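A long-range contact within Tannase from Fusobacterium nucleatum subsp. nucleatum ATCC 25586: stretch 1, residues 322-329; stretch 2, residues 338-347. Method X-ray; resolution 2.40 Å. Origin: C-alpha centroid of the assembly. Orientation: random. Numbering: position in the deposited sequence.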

# COMPACT_ATOMS: atom_id res chain seq x y z
N SER A 322 -13.15 -12.60 22.58
CA SER A 322 -14.48 -12.44 23.16
C SER A 322 -15.53 -11.78 22.27
O SER A 322 -16.54 -12.40 21.92
CB SER A 322 -14.33 -11.65 24.47
OG SER A 322 -15.45 -10.84 24.75
N GLN A 323 -15.30 -10.52 21.89
CA GLN A 323 -16.25 -9.78 21.07
C GLN A 323 -16.66 -10.51 19.80
O GLN A 323 -17.72 -10.21 19.25
CB GLN A 323 -15.64 -8.43 20.68
CG GLN A 323 -14.71 -7.86 21.74
CD GLN A 323 -13.75 -6.83 21.19
OE1 GLN A 323 -14.01 -6.21 20.15
NE2 GLN A 323 -12.62 -6.63 21.88
N PHE A 324 -15.88 -11.47 19.32
CA PHE A 324 -16.15 -12.11 18.03
C PHE A 324 -16.49 -13.59 18.13
O PHE A 324 -16.69 -14.22 17.09
CB PHE A 324 -14.95 -11.91 17.10
CG PHE A 324 -14.71 -10.47 16.74
CD1 PHE A 324 -14.02 -9.62 17.61
CD2 PHE A 324 -15.21 -9.94 15.55
CE1 PHE A 324 -13.81 -8.28 17.29
CE2 PHE A 324 -15.00 -8.61 15.22
CZ PHE A 324 -14.31 -7.77 16.10
N LYS A 325 -16.59 -14.14 19.34
CA LYS A 325 -16.90 -15.57 19.48
C LYS A 325 -18.24 -15.97 18.86
O LYS A 325 -18.41 -17.13 18.50
CB LYS A 325 -16.87 -15.96 20.96
CG LYS A 325 -15.61 -15.53 21.70
CD LYS A 325 -15.66 -15.88 23.20
CE LYS A 325 -14.40 -16.63 23.68
NZ LYS A 325 -14.51 -17.17 25.07
N LYS A 326 -19.19 -15.05 18.70
CA LYS A 326 -20.48 -15.44 18.13
C LYS A 326 -20.36 -15.91 16.68
O LYS A 326 -21.25 -16.63 16.19
CB LYS A 326 -21.48 -14.28 18.24
CG LYS A 326 -21.31 -13.17 17.21
CD LYS A 326 -22.27 -11.99 17.45
CE LYS A 326 -23.72 -12.43 17.54
NZ LYS A 326 -24.70 -11.30 17.61
N ALA A 327 -19.30 -15.54 15.97
CA ALA A 327 -19.06 -16.02 14.62
C ALA A 327 -18.18 -17.27 14.57
O ALA A 327 -17.89 -17.77 13.47
CB ALA A 327 -18.42 -14.90 13.78
N PHE A 328 -17.74 -17.78 15.72
CA PHE A 328 -16.70 -18.80 15.77
C PHE A 328 -17.27 -20.13 16.24
O PHE A 328 -18.12 -20.18 17.13
CB PHE A 328 -15.58 -18.38 16.72
CG PHE A 328 -14.75 -17.23 16.23
CD1 PHE A 328 -14.86 -16.79 14.92
CD2 PHE A 328 -13.86 -16.59 17.07
CE1 PHE A 328 -14.09 -15.73 14.45
CE2 PHE A 328 -13.09 -15.52 16.61
CZ PHE A 328 -13.20 -15.10 15.30
N THR A 329 -16.78 -21.22 15.64
CA THR A 329 -16.95 -22.55 16.21
C THR A 329 -15.67 -22.91 16.95
O THR A 329 -14.61 -23.08 16.34
CB THR A 329 -17.25 -23.61 15.15
OG1 THR A 329 -18.42 -23.23 14.42
CG2 THR A 329 -17.52 -24.94 15.85
N VAL A 338 -15.27 -20.51 11.07
CA VAL A 338 -15.59 -19.08 11.16
C VAL A 338 -16.72 -18.79 10.18
O VAL A 338 -16.55 -18.96 8.97
CB VAL A 338 -14.39 -18.18 10.83
CG1 VAL A 338 -14.83 -16.72 10.69
CG2 VAL A 338 -13.33 -18.31 11.89
N ASN A 339 -17.86 -18.33 10.69
CA ASN A 339 -18.96 -17.92 9.82
C ASN A 339 -18.66 -16.49 9.36
O ASN A 339 -18.97 -15.51 10.05
CB ASN A 339 -20.29 -18.04 10.53
CG ASN A 339 -21.47 -17.71 9.62
OD1 ASN A 339 -21.30 -17.01 8.62
ND2 ASN A 339 -22.66 -18.22 9.96
N LEU A 340 -18.07 -16.37 8.16
CA LEU A 340 -17.53 -15.08 7.73
C LEU A 340 -18.60 -13.99 7.68
O LEU A 340 -18.32 -12.84 8.05
CB LEU A 340 -16.87 -15.20 6.36
CG LEU A 340 -16.13 -13.92 5.97
CD1 LEU A 340 -14.78 -13.77 6.72
CD2 LEU A 340 -15.96 -13.80 4.45
N ASP A 341 -19.81 -14.32 7.25
CA ASP A 341 -20.89 -13.33 7.22
C ASP A 341 -21.11 -12.73 8.60
O ASP A 341 -21.09 -11.51 8.77
CB ASP A 341 -22.18 -13.97 6.72
CG ASP A 341 -22.20 -14.17 5.21
OD1 ASP A 341 -21.26 -13.70 4.51
OD2 ASP A 341 -23.18 -14.79 4.73
N VAL A 342 -21.31 -13.58 9.61
CA VAL A 342 -21.50 -13.10 10.98
C VAL A 342 -20.31 -12.25 11.41
O VAL A 342 -20.47 -11.20 12.06
CB VAL A 342 -21.73 -14.28 11.94
CG1 VAL A 342 -21.93 -13.78 13.38
CG2 VAL A 342 -22.92 -15.12 11.47
N TYR A 343 -19.09 -12.68 11.04
CA TYR A 343 -17.89 -11.99 11.49
C TYR A 343 -17.85 -10.55 10.99
O TYR A 343 -17.38 -9.65 11.70
CB TYR A 343 -16.63 -12.75 11.02
CG TYR A 343 -15.33 -12.06 11.39
CD1 TYR A 343 -14.80 -12.18 12.68
CD2 TYR A 343 -14.65 -11.26 10.47
CE1 TYR A 343 -13.61 -11.55 13.02
CE2 TYR A 343 -13.47 -10.61 10.81
CZ TYR A 343 -12.95 -10.75 12.09
OH TYR A 343 -11.76 -10.15 12.43
N THR A 344 -18.32 -10.31 9.77
CA THR A 344 -18.21 -8.99 9.16
C THR A 344 -19.31 -8.04 9.61
O THR A 344 -19.20 -6.83 9.34
CB THR A 344 -18.23 -9.12 7.63
OG1 THR A 344 -19.29 -10.01 7.25
CG2 THR A 344 -16.92 -9.71 7.16
N HIS A 345 -20.36 -8.53 10.28
CA HIS A 345 -21.46 -7.72 10.76
C HIS A 345 -21.29 -7.30 12.21
O HIS A 345 -22.26 -6.86 12.84
CB HIS A 345 -22.77 -8.47 10.57
CG HIS A 345 -23.29 -8.41 9.17
ND1 HIS A 345 -22.50 -8.71 8.08
CD2 HIS A 345 -24.51 -8.07 8.68
CE1 HIS A 345 -23.21 -8.56 6.98
NE2 HIS A 345 -24.44 -8.18 7.32
N ILE A 346 -20.10 -7.46 12.77
CA ILE A 346 -19.94 -7.35 14.21
C ILE A 346 -19.68 -5.89 14.56
O ILE A 346 -20.46 -5.27 15.31
CB ILE A 346 -18.86 -8.32 14.72
CG1 ILE A 346 -19.50 -9.71 14.89
CG2 ILE A 346 -18.25 -7.84 16.04
CD1 ILE A 346 -18.63 -10.74 15.58
N GLY A 347 -18.64 -5.29 14.00
CA GLY A 347 -18.48 -3.86 14.20
C GLY A 347 -19.48 -3.07 13.37
O GLY A 347 -20.31 -3.61 12.64

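Ile 346, Ala 327 and Phe 324 cover the most surface in this contact. Together the two stretches bury 496 Å², both sides summed.

Ala 327 joins the stretches through both its backbone and its side chain. Its carbonyl accepts the one hydrogen bond that crosses between them. Asn 339 N donates to Ala 327 O at 2.8 Å, and the angle at the hydrogen, 166°, is close to straight. The same oxygen, Ala 327 O, also receives a CA-H...O contact from Val 338 CA at 3.5 Å. Asn 339 is the N-cap residue, so this bond ties the backbone to stretch 1 just before the helix. The methyl group of Ala 327 points toward the helix. Ala 327 CB lies 3.7 Å from Val 342 CG1 and 3.9 Å from Tyr 343 CB. Ala 327 CB is also 3.6 Å from Tyr 343 N. The methyl packs against the helix at Val 342 and Tyr 343.

Ile 346 lies beyond the helix and points toward stretch 1. Both methyl groups lie against Phe 324. Ile 346 CG2 is 3.4 Å from Phe 324 CE2, a tight apolar contact, and Ile 346 CD1 is 3.5 Å from Phe 324 CD2. Ile 346 CD1 is 3.8 Å from Gln 323 O and 4.0 Å from Lys 326 CG.

Phe 324 also meets Tyr 343. Phe 324 CD2 and Tyr 343 CE1 are 3.4 Å apart. The Phe 324 and Tyr 343 ring centroids are 5.2 Å apart and their planes meet at 39°, an oblique arrangement.

Phe 328 and Val 338 form an antiparallel, non-hydrogen-bonded bridge, with their side chains on the same face of the sheet. Phe 328 CE1 packs 3.7 Å from Val 338 CG2 and 4.0 Å from Tyr 343 CD1. Tyr 343 therefore touches both phenylalanines.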